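Local coordinates for protein magnesium transporter (Enterococcus faecalis, PDB 2OUX) that probably carries magnesium ions across the cell membrane as a homodimer, seen here as its magnesium-binding cytosolic part, at residues M24-F27 / R28-F31; A82-P86 / S87-D91; L32-H35 / I36-G40; S149-A152 / N153-V156. One frame throughout, in Å; residues are numbered along the deposited sequence.

Contact 1: M24-F27 / R28-F31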
# COMPACT_ATOMS: atom_id res chain seq x y z
N MSE A 24 25.74 3.03 -24.31
CA MSE A 24 24.39 3.52 -24.04
C MSE A 24 23.30 2.48 -23.86
O MSE A 24 22.65 2.42 -22.81
CB MSE A 24 23.97 4.52 -25.13
CG MSE A 24 22.57 5.10 -24.92
SE MSE A 24 22.14 6.62 -26.05
CE MSE A 24 21.07 5.72 -27.39
N ASN A 25 23.08 1.65 -24.87
CA ASN A 25 22.03 0.63 -24.81
C ASN A 25 22.23 -0.43 -23.72
O ASN A 25 21.26 -0.83 -23.07
CB ASN A 25 21.88 -0.02 -26.18
CG ASN A 25 21.60 1.01 -27.28
OD1 ASN A 25 20.52 1.61 -27.34
ND2 ASN A 25 22.59 1.23 -28.15
N GLU A 26 23.46 -0.87 -23.51
CA GLU A 26 23.74 -1.87 -22.48
C GLU A 26 23.44 -1.22 -21.13
O GLU A 26 22.84 -1.83 -20.24
CB GLU A 26 25.20 -2.29 -22.51
CG GLU A 26 25.43 -3.80 -22.63
CD GLU A 26 24.83 -4.61 -21.48
OE1 GLU A 26 25.56 -5.44 -20.90
OE2 GLU A 26 23.63 -4.44 -21.18
N PHE A 27 23.86 0.04 -20.99
CA PHE A 27 23.65 0.81 -19.78
C PHE A 27 22.16 0.91 -19.47
O PHE A 27 21.71 0.52 -18.40
CB PHE A 27 24.21 2.22 -19.94
CG PHE A 27 23.87 3.12 -18.80
CD1 PHE A 27 24.58 3.03 -17.60
CD2 PHE A 27 22.82 4.02 -18.89
CE1 PHE A 27 24.23 3.82 -16.52
CE2 PHE A 27 22.47 4.81 -17.81
CZ PHE A 27 23.17 4.72 -16.62
N ARG A 28 21.40 1.44 -20.43
CA ARG A 28 19.97 1.60 -20.28
C ARG A 28 19.27 0.33 -19.83
O ARG A 28 18.47 0.36 -18.89
CB ARG A 28 19.35 2.07 -21.59
CG ARG A 28 19.73 3.48 -21.97
CD ARG A 28 18.95 3.93 -23.18
NE ARG A 28 18.22 5.16 -22.91
CZ ARG A 28 16.94 5.23 -22.56
NH1 ARG A 28 16.21 4.13 -22.44
NH2 ARG A 28 16.40 6.41 -22.33
N GLU A 29 19.56 -0.78 -20.51
CA GLU A 29 18.96 -2.08 -20.18
C GLU A 29 19.17 -2.44 -18.72
O GLU A 29 18.24 -2.85 -18.03
CB GLU A 29 19.56 -3.21 -21.03
CG GLU A 29 19.10 -3.30 -22.47
CD GLU A 29 19.80 -4.44 -23.21
OE1 GLU A 29 19.58 -5.62 -22.85
OE2 GLU A 29 20.58 -4.16 -24.15
N LEU A 30 20.41 -2.32 -18.27
CA LEU A 30 20.77 -2.65 -16.89
C LEU A 30 20.15 -1.67 -15.89
O LEU A 30 19.41 -2.07 -15.00
CB LEU A 30 22.30 -2.65 -16.73
CG LEU A 30 23.06 -3.74 -17.50
CD1 LEU A 30 24.56 -3.50 -17.37
CD2 LEU A 30 22.69 -5.11 -16.96
N PHE A 31 20.46 -0.38 -16.07
CA PHE A 31 19.96 0.67 -15.20
C PHE A 31 18.45 0.59 -15.03
O PHE A 31 17.94 0.55 -13.91
CB PHE A 31 20.34 2.04 -15.76
CG PHE A 31 19.96 3.20 -14.87
CD1 PHE A 31 20.73 3.54 -13.76
CD2 PHE A 31 18.80 3.94 -15.13
CE1 PHE A 31 20.36 4.60 -12.91
CE2 PHE A 31 18.42 4.99 -14.29
CZ PHE A 31 19.19 5.32 -13.18
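Phe-27 and Phe-31 stand on the alpha-helix 24-31, in the all-helical N-terminal part of the cytosolic region, and their rings make the tight side of this helix. One helical turn apart and with nearly the same first torsion (chi1 173° in Phe-27, -176° in Phe-31), the two side chains point the same way. The rings are turned only 16° from parallel but are so offset that little of one lies above the other, with centroids 5.4 Å apart. What does sit over a face is the CB of Phe-31, 4.2 Å from the centroid of the Phe-27 ring in a CH-pi contact. The rim atom CZ of Phe-27 also reaches CD1 of Phe-31 at 3.9 Å. Leu-15 of helix 8-20 and Leu-54 of helix 48-57 pack on Phe-27, and Phe-42 of helix 36-43 on both rings, which are buried.

The side with Glu-26, Glu-29 and Leu-30 is looser and more polar. Glu-26 bends at chi2 and brings OE2 across Leu-30, 3.8 Å from CG. The same oxygen lies 4.3 Å from OE2 of Glu-29, two like charges that would be expected to disfavour each other in this solvent-facing stretch. On a flank of its own, Arg-28 runs beside Met-24, a selenomethionine, with CD of Arg-28 4.2 Å from CG of Met-24, and its guanidinium goes on to a salt bridge with Glu-62. Four helical backbone bonds tie the turns together; in the shortest, N of Phe-31 donates to O of Phe-27 at 2.8 Å.

Contact 2: A82-P86 / S87-D91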
# COMPACT_ATOMS: atom_id res chain seq x y z
N ALA A 82 22.17 21.95 -10.60
CA ALA A 82 23.02 22.97 -11.20
C ALA A 82 23.84 22.40 -12.36
O ALA A 82 23.89 23.00 -13.44
CB ALA A 82 23.95 23.55 -10.15
N GLU A 83 24.48 21.25 -12.14
CA GLU A 83 25.30 20.63 -13.17
C GLU A 83 24.47 20.24 -14.40
O GLU A 83 25.02 19.99 -15.47
CB GLU A 83 26.03 19.40 -12.61
CG GLU A 83 25.13 18.30 -12.07
CD GLU A 83 25.90 17.23 -11.31
OE1 GLU A 83 26.76 17.59 -10.49
OE2 GLU A 83 25.64 16.03 -11.53
N MSE A 84 23.16 20.19 -14.25
CA MSE A 84 22.29 19.84 -15.37
C MSE A 84 21.99 21.07 -16.20
O MSE A 84 22.02 22.19 -15.69
CB MSE A 84 20.95 19.28 -14.86
CG MSE A 84 20.95 17.81 -14.47
SE MSE A 84 19.37 17.38 -13.43
CE MSE A 84 18.03 17.52 -14.76
N ARG A 85 21.72 20.88 -17.49
CA ARG A 85 21.39 22.00 -18.34
C ARG A 85 20.02 22.45 -17.86
O ARG A 85 19.08 21.65 -17.82
CB ARG A 85 21.29 21.58 -19.81
CG ARG A 85 22.62 21.28 -20.47
CD ARG A 85 22.37 20.68 -21.84
NE ARG A 85 21.49 19.52 -21.74
CZ ARG A 85 21.00 18.84 -22.77
NH1 ARG A 85 21.30 19.21 -24.01
NH2 ARG A 85 20.20 17.80 -22.57
N PRO A 86 19.90 23.72 -17.47
CA PRO A 86 18.65 24.29 -16.98
C PRO A 86 17.40 23.74 -17.65
O PRO A 86 16.44 23.37 -16.98
CB PRO A 86 18.84 25.78 -17.23
CG PRO A 86 20.29 25.97 -16.90
CD PRO A 86 20.94 24.76 -17.58
N SER A 87 17.41 23.66 -18.98
CA SER A 87 16.26 23.15 -19.70
C SER A 87 15.99 21.69 -19.35
O SER A 87 14.84 21.28 -19.18
CB SER A 87 16.48 23.28 -21.21
OG SER A 87 17.63 22.56 -21.61
N TYR A 88 17.05 20.90 -19.24
CA TYR A 88 16.94 19.48 -18.91
C TYR A 88 16.37 19.32 -17.50
O TYR A 88 15.47 18.52 -17.27
CB TYR A 88 18.31 18.82 -19.01
CG TYR A 88 18.32 17.32 -18.78
CD1 TYR A 88 17.88 16.43 -19.77
CD2 TYR A 88 18.80 16.79 -17.59
CE1 TYR A 88 17.94 15.05 -19.57
CE2 TYR A 88 18.85 15.42 -17.38
CZ TYR A 88 18.43 14.55 -18.37
OH TYR A 88 18.51 13.19 -18.15
N ALA A 89 16.91 20.09 -16.55
CA ALA A 89 16.46 20.04 -15.16
C ALA A 89 14.97 20.36 -15.07
O ALA A 89 14.20 19.64 -14.42
CB ALA A 89 17.26 21.02 -14.30
N ALA A 90 14.56 21.43 -15.74
CA ALA A 90 13.17 21.85 -15.72
C ALA A 90 12.24 20.74 -16.23
O ALA A 90 11.22 20.45 -15.62
CB ALA A 90 12.99 23.12 -16.57
N ASP A 91 12.60 20.13 -17.36
CA ASP A 91 11.77 19.06 -17.91
C ASP A 91 11.65 17.90 -16.93
O ASP A 91 10.61 17.24 -16.85
CB ASP A 91 12.36 18.56 -19.23
CG ASP A 91 12.28 19.59 -20.33
OD1 ASP A 91 11.39 20.47 -20.24
OD2 ASP A 91 13.08 19.51 -21.29
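Met-84 and Arg-85 are extended after helix 79-83, and helix 86-93 starts at Pro-86, with Arg-85 as N-cap residue; this is a helix-to-helix turn in the MgtE intracellular N domain. The carbonyl of Arg-85 opens the new helix: its O accepts the N-H of Ala-89 at 3.0 Å, and takes a weak, strongly bent second bond from N of Tyr-88 (118° at the hydrogen). The next bond runs from N of Ala-90 to O of Pro-86, also 3.0 Å.

Two side chains reach forward from the turn to Tyr-88. Met-84, a selenomethionine, crosses it at about a right angle, and its SE stands at the ring edge, 5.4 Å from the centroid, a Met-aromatic contact, although the exact placing of the selenomethionine end is uncertain. Its CG is 3.9 Å from CD2 of Tyr-88, while CB comes within 4.1 Å of CB of Ala-89. Leu-63 and Tyr-55 pack against both Met-84 and Tyr-88, and the phenol OH is hydrogen-bonded to O of Leu-58. Arg-85 bends at chi3 (-53°), folding its guanidinium back toward the ring, the planes 42° apart, with CD1 of Tyr-88 at the guanidinium edge, 3.9 Å from NH2.

Contact 3: L32-H35 / I36-G40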
# COMPACT_ATOMS: atom_id res chain seq x y z
N LEU A 32 17.73 0.57 -16.16
CA LEU A 32 16.28 0.53 -16.15
C LEU A 32 15.71 -0.78 -15.61
O LEU A 32 14.51 -0.89 -15.43
CB LEU A 32 15.75 0.83 -17.56
CG LEU A 32 15.23 2.23 -17.91
CD1 LEU A 32 15.82 3.29 -16.99
CD2 LEU A 32 15.55 2.55 -19.37
N ALA A 33 16.56 -1.77 -15.37
CA ALA A 33 16.10 -3.04 -14.83
C ALA A 33 16.11 -2.95 -13.30
O ALA A 33 15.52 -3.78 -12.60
CB ALA A 33 17.01 -4.18 -15.30
N LEU A 34 16.82 -1.95 -12.79
CA LEU A 34 16.91 -1.73 -11.35
C LEU A 34 15.67 -0.97 -10.86
O LEU A 34 15.11 -0.17 -11.60
CB LEU A 34 18.15 -0.89 -11.02
CG LEU A 34 19.57 -1.37 -11.29
CD1 LEU A 34 20.53 -0.21 -11.10
CD2 LEU A 34 19.93 -2.51 -10.35
N HIS A 35 15.28 -1.24 -9.62
CA HIS A 35 14.16 -0.56 -8.98
C HIS A 35 14.64 0.89 -8.80
O HIS A 35 15.83 1.11 -8.58
CB HIS A 35 13.89 -1.20 -7.62
CG HIS A 35 12.87 -0.48 -6.79
ND1 HIS A 35 11.59 -0.98 -6.60
CD2 HIS A 35 12.94 0.67 -6.10
CE1 HIS A 35 10.92 -0.15 -5.81
NE2 HIS A 35 11.71 0.86 -5.50
N ILE A 36 13.75 1.87 -8.88
CA ILE A 36 14.15 3.27 -8.75
C ILE A 36 14.99 3.60 -7.52
O ILE A 36 15.78 4.54 -7.56
CB ILE A 36 12.95 4.22 -8.80
CG1 ILE A 36 11.88 3.78 -7.80
CG2 ILE A 36 12.41 4.30 -10.22
CD1 ILE A 36 10.78 4.81 -7.59
N TYR A 37 14.83 2.86 -6.42
CA TYR A 37 15.63 3.12 -5.23
C TYR A 37 17.07 2.68 -5.45
O TYR A 37 18.01 3.31 -4.96
CB TYR A 37 15.09 2.38 -4.01
CG TYR A 37 16.09 2.34 -2.86
CD1 TYR A 37 16.34 3.47 -2.07
CD2 TYR A 37 16.83 1.18 -2.60
CE1 TYR A 37 17.29 3.43 -1.04
CE2 TYR A 37 17.77 1.14 -1.58
CZ TYR A 37 18.01 2.27 -0.81
OH TYR A 37 18.94 2.21 0.20
N GLU A 38 17.25 1.57 -6.16
CA GLU A 38 18.60 1.08 -6.45
C GLU A 38 19.23 2.05 -7.46
O GLU A 38 20.43 2.33 -7.42
CB GLU A 38 18.54 -0.35 -7.00
CG GLU A 38 17.81 -1.31 -6.08
CD GLU A 38 17.76 -2.74 -6.60
OE1 GLU A 38 17.55 -2.95 -7.82
OE2 GLU A 38 17.91 -3.67 -5.78
N GLN A 39 18.40 2.57 -8.36
CA GLN A 39 18.86 3.54 -9.35
C GLN A 39 19.42 4.74 -8.60
O GLN A 39 20.45 5.30 -8.98
CB GLN A 39 17.71 3.98 -10.26
CG GLN A 39 17.31 2.94 -11.31
CD GLN A 39 16.07 3.34 -12.08
OE1 GLN A 39 15.83 4.52 -12.34
NE2 GLN A 39 15.27 2.34 -12.46
N GLY A 40 18.73 5.13 -7.53
CA GLY A 40 19.18 6.27 -6.75
C GLY A 40 20.52 6.04 -6.06
O GLY A 40 21.38 6.92 -6.03
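His-35 is the N-cap residue of helix 36-43, and together with Gln-39 and Glu-38 it builds this helix start in the MgtE N domain, where a weak bond from N of His-35 to Glu-38 makes one half of a capping box. The His-35 carbonyl receives the first helical bonds: N of Gln-39 donates to O of His-35 at 3.0 Å, and N of Glu-38 adds a weak, bent one. A first torsion of 173° carries CG away from the His-35 N and lays the imidazole beside the first turn, the backbone N of Tyr-37 near its edge. CB of Tyr-37 is 3.5 Å from CD2 of His-35, and CG1 of Ile-36 approaches NE2 of His-35 to 3.7 Å. Tyr-230 of the second subunit meets this ring edge-to-face and touches that of Tyr-37 at the dimer interface; a bound magnesium ion lies about 7 Å from the side chain of Tyr-37.

Gln-39 reaches back along the helix with an extended chain. Its NE2 donates to O of Leu-34 at 2.7 Å; the oxygen lies close to the plane of the Gln-39 amide, whereas the nitrogen stands 38° out of the carbonyl plane of Leu-34. CG of Gln-39 rests on CB of Leu-34.

Glu-38 also turns back to the loop, roughly perpendicular to Leu-34. Its two oxygens are divided between chains: OE2 is hydrogen-bonded to the OH of Tyr-230 of the second subunit, while OE1 sits 3.5 Å from CD2 of Leu-34 and takes the weak 3.4 Å bond from N of His-35.

Contact 4: S149-A152 / N153-V156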
# COMPACT_ATOMS: atom_id res chain seq x y z
N SER A 149 -9.66 9.47 -10.87
CA SER A 149 -11.04 9.79 -10.52
C SER A 149 -11.96 9.54 -11.71
O SER A 149 -11.58 9.75 -12.86
CB SER A 149 -11.14 11.25 -10.06
OG SER A 149 -10.51 12.12 -10.98
N ILE A 150 -13.17 9.08 -11.42
CA ILE A 150 -14.16 8.80 -12.46
C ILE A 150 -15.53 9.25 -11.95
O ILE A 150 -15.67 9.62 -10.79
CB ILE A 150 -14.25 7.29 -12.76
CG1 ILE A 150 -14.61 6.54 -11.48
CG2 ILE A 150 -12.96 6.81 -13.36
CD1 ILE A 150 -15.00 5.09 -11.69
N VAL A 151 -16.52 9.22 -12.84
CA VAL A 151 -17.88 9.60 -12.47
C VAL A 151 -18.66 8.32 -12.20
O VAL A 151 -18.31 7.26 -12.71
CB VAL A 151 -18.61 10.36 -13.60
CG1 VAL A 151 -17.93 11.69 -13.85
CG2 VAL A 151 -18.65 9.52 -14.87
N ALA A 152 -19.71 8.46 -11.40
CA ALA A 152 -20.56 7.33 -11.02
C ALA A 152 -21.30 6.60 -12.15
O ALA A 152 -21.20 5.38 -12.25
CB ALA A 152 -21.56 7.79 -9.97
N ASN A 153 -22.05 7.33 -12.97
CA ASN A 153 -22.84 6.73 -14.05
C ASN A 153 -22.01 6.22 -15.21
O ASN A 153 -22.26 6.52 -16.37
CB ASN A 153 -23.89 7.73 -14.56
CG ASN A 153 -24.82 7.14 -15.61
OD1 ASN A 153 -24.66 7.38 -16.81
ND2 ASN A 153 -25.79 6.34 -15.16
N GLN A 154 -21.01 5.43 -14.88
CA GLN A 154 -20.11 4.84 -15.86
C GLN A 154 -20.04 3.35 -15.55
O GLN A 154 -20.35 2.93 -14.44
CB GLN A 154 -18.75 5.52 -15.72
CG GLN A 154 -17.59 4.84 -16.40
CD GLN A 154 -16.34 5.69 -16.32
OE1 GLN A 154 -16.05 6.30 -15.29
NE2 GLN A 154 -15.58 5.72 -17.40
N THR A 155 -19.64 2.55 -16.53
CA THR A 155 -19.52 1.11 -16.33
C THR A 155 -18.10 0.76 -15.93
O THR A 155 -17.17 1.55 -16.13
CB THR A 155 -19.82 0.36 -17.62
OG1 THR A 155 -18.91 0.80 -18.63
CG2 THR A 155 -21.25 0.62 -18.07
N VAL A 156 -17.91 -0.44 -15.37
CA VAL A 156 -16.58 -0.86 -14.95
C VAL A 156 -15.74 -1.00 -16.22
O VAL A 156 -14.54 -0.71 -16.22
CB VAL A 156 -16.61 -2.21 -14.19
CG1 VAL A 156 -17.74 -2.22 -13.16
CG2 VAL A 156 -16.75 -3.36 -15.15
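O of Ala-152 takes the N-H of Gln-154 at 2.6 Å, skipping only Asn-153. The bond is fairly straight at hydrogen, yet the nitrogen approaches almost broadside to the C=O and stands above the carbonyl plane. With Asn-153 at phi -72°, psi 51°, the bond closes an inverse gamma turn centred on that residue, whose side chain touches Leu-202.

Past the turn Gln-154 comes back over the residues before it. A first torsion of 165° turns its CG away from the backbone N and the chain beyond is extended, which carries it squarely across Ile-150 and Val-151. CB of Gln-154 sits 3.5 Å from O of Val-151 and 4.1 Å from CG2 of Val-151. The turn belongs to the first CBS domain, where it leads from strand 149-150, paired in parallel with strand 175-179, toward helix 156-166.

Ile-150 is buried, its side chain packed on Val-176 and Ile-203, and its backbone bonds with Tyr-177 and Val-179 hold the strand in the sheet. Tyr-177, a magnesium-binding residue, has its side chain about 7 Å from that of Ile-150. Thr-155 is the N-cap of helix 156-166, its OG1 capping N of Ser-158, and NE2 of Gln-154 bonds to OG of Ser-158. The other amide atom, OE1 of Gln-154, lies 3.3 Å from CB of Ile-150.

Contacts 1 and 3 are neighbours: helix 24-31 runs through the loop 32-35 into helix 36-43, the centres of contacts 1 and 3 are about 12 Å apart, and they touch where CE2 of Phe-31 packs 3.3 Å from OE1 of Gln-39. Contact 2 comes later in the chain, its centre about 22 Å from that of contact 1 and 21 Å from that of contact 3, at the turn between helices 79-83 and 86-93. Contact 4 follows last, its centre 35 to 41 Å from the others. The first three thus lie in the helical N-terminal part, where contact 3 meets the second subunit; contacts 3 and 4 both come near magnesium sites, in different domains.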